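Inositol-1,4,5-trisphosphate 5-phosphatase 1 (Schizosaccharomyces pombe, PDB 1I9Z) removes the 5-phosphate from soluble and lipid inositol phosphates in a magnesium-dependent reaction, controlling phosphoinositide levels in membrane trafficking and signalling. Local coordinates at residues Phe28-Asn33 and Tyr58-Gln63. Residues are numbered along the deposited sequence; the frame is centred on the assembly and turned at random.
Sequences FVASYN and YVVGFQ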
# COMPACT_ATOMS: atom_id res chain seq x y z
N PHE A 28 -4.45 5.11 -6.08
CA PHE A 28 -3.66 4.34 -7.06
C PHE A 28 -2.35 3.99 -6.37
O PHE A 28 -1.63 4.91 -5.92
CB PHE A 28 -3.35 5.20 -8.29
CG PHE A 28 -2.74 4.43 -9.45
CD1 PHE A 28 -3.56 3.98 -10.51
CD2 PHE A 28 -1.35 4.18 -9.51
CE1 PHE A 28 -3.03 3.30 -11.61
CE2 PHE A 28 -0.78 3.48 -10.61
CZ PHE A 28 -1.65 3.02 -11.68
N VAL A 29 -2.05 2.71 -6.25
CA VAL A 29 -0.86 2.25 -5.57
C VAL A 29 0.03 1.59 -6.59
O VAL A 29 -0.39 0.71 -7.33
CB VAL A 29 -1.18 1.24 -4.42
CG1 VAL A 29 0.15 0.69 -3.75
CG2 VAL A 29 -2.04 1.90 -3.38
N ALA A 30 1.27 2.06 -6.64
CA ALA A 30 2.23 1.62 -7.62
C ALA A 30 3.56 1.23 -6.98
O ALA A 30 4.08 1.95 -6.15
CB ALA A 30 2.50 2.83 -8.65
N SER A 31 4.12 0.13 -7.48
CA SER A 31 5.37 -0.42 -6.97
C SER A 31 6.35 -0.80 -8.09
O SER A 31 5.95 -1.40 -9.13
CB SER A 31 5.08 -1.67 -6.09
OG SER A 31 6.23 -1.97 -5.35
N TYR A 32 7.64 -0.50 -7.88
CA TYR A 32 8.65 -0.82 -8.87
C TYR A 32 10.04 -1.05 -8.30
O TYR A 32 10.60 -0.15 -7.67
CB TYR A 32 8.70 0.33 -9.91
CG TYR A 32 9.33 0.04 -11.27
CD1 TYR A 32 9.83 -1.22 -11.63
CD2 TYR A 32 9.35 1.06 -12.25
CE1 TYR A 32 10.36 -1.44 -12.96
CE2 TYR A 32 9.85 0.84 -13.51
CZ TYR A 32 10.36 -0.39 -13.86
OH TYR A 32 10.92 -0.58 -15.13
N ASN A 33 10.56 -2.27 -8.42
CA ASN A 33 11.95 -2.54 -8.03
C ASN A 33 12.71 -2.16 -9.32
O ASN A 33 12.63 -2.84 -10.36
CB ASN A 33 12.22 -4.05 -7.77
CG ASN A 33 13.65 -4.28 -7.44
OD1 ASN A 33 14.54 -3.75 -8.12
ND2 ASN A 33 13.92 -5.10 -6.39
N TYR A 58 -2.02 9.23 -5.35
CA TYR A 58 -1.09 8.29 -5.92
C TYR A 58 -0.03 7.93 -4.86
O TYR A 58 0.66 8.83 -4.29
CB TYR A 58 -0.35 8.85 -7.14
CG TYR A 58 -1.19 8.86 -8.35
CD1 TYR A 58 -2.12 9.87 -8.53
CD2 TYR A 58 -1.10 7.83 -9.32
CE1 TYR A 58 -2.99 9.87 -9.62
CE2 TYR A 58 -1.96 7.84 -10.46
CZ TYR A 58 -2.91 8.86 -10.57
OH TYR A 58 -3.85 8.89 -11.57
N VAL A 59 0.11 6.61 -4.60
CA VAL A 59 1.08 6.16 -3.60
C VAL A 59 2.08 5.34 -4.40
O VAL A 59 1.75 4.30 -4.96
CB VAL A 59 0.37 5.30 -2.45
CG1 VAL A 59 1.47 4.71 -1.48
CG2 VAL A 59 -0.65 6.20 -1.69
N VAL A 60 3.32 5.82 -4.48
CA VAL A 60 4.36 5.17 -5.26
C VAL A 60 5.53 4.71 -4.41
O VAL A 60 6.15 5.51 -3.69
CB VAL A 60 4.90 6.16 -6.34
CG1 VAL A 60 5.87 5.43 -7.32
CG2 VAL A 60 3.70 6.82 -7.12
N GLY A 61 5.85 3.42 -4.51
CA GLY A 61 6.95 2.85 -3.79
C GLY A 61 7.97 2.29 -4.75
O GLY A 61 7.64 1.54 -5.72
N PHE A 62 9.23 2.65 -4.51
CA PHE A 62 10.35 2.16 -5.30
C PHE A 62 11.28 1.33 -4.46
O PHE A 62 11.42 1.59 -3.21
CB PHE A 62 11.22 3.34 -5.87
CG PHE A 62 10.51 4.16 -6.88
CD1 PHE A 62 10.07 5.43 -6.56
CD2 PHE A 62 10.30 3.67 -8.17
CE1 PHE A 62 9.40 6.24 -7.57
CE2 PHE A 62 9.62 4.48 -9.18
CZ PHE A 62 9.19 5.75 -8.86
N GLN A 63 11.87 0.28 -5.09
CA GLN A 63 12.95 -0.47 -4.46
C GLN A 63 14.18 -0.36 -5.37
O GLN A 63 14.06 -0.18 -6.60
CB GLN A 63 12.61 -1.92 -4.19
CG GLN A 63 11.26 -2.03 -3.35
CD GLN A 63 10.05 -1.92 -4.25
OE1 GLN A 63 10.07 -2.43 -5.37
NE2 GLN A 63 8.98 -1.29 -3.75
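Segments 28-33 and 58-63, on strands 20-33 and 57-63, are the parallel pair of a beta-alpha-beta unit in one of the two sheets of the DNase I-like catalytic domain. Five backbone hydrogen bonds join them, passing from V59 N to F28 O, A30 N to V59 O, G61 N to A30 O, Y32 N to G61 O and Q63 N to Y32 O. The first four run nearly along the acceptor C=O axis, whereas Q63 N sits above the carbonyl plane of Y32. F28, A30 and Y32 share a face with Y58, V60 and F62. F28 holds CG anti to its backbone N (chi1 -170°). Its CB lies 3.6 Å from Y58 CD2. CG is 3.6 Å from Y58 CE2, and of the next ring atoms CD2 rests 3.7 Å from Y58 CD2 while CD1 is 4.2 Å from Y58 CE2. The F28 ring also meets that of Y310, and its side chain touches P49 and, on the linking helix 44-47, L47. The F28 and Y58 rings cross obliquely, their planes 36° apart. An alanine here would probably loosen the packing around Y58 and L47, because the ring that touches Y58 would be lost. Y58 OH is hydrogen-bonded to A55 N. At the C-terminal end, N33 reaches the active site, its side chain about 5 Å from the bound calcium ion; its ND2 donates hydrogen bonds to D207 OD2 and E64 OE2, while OD1 accepts one from N35 N.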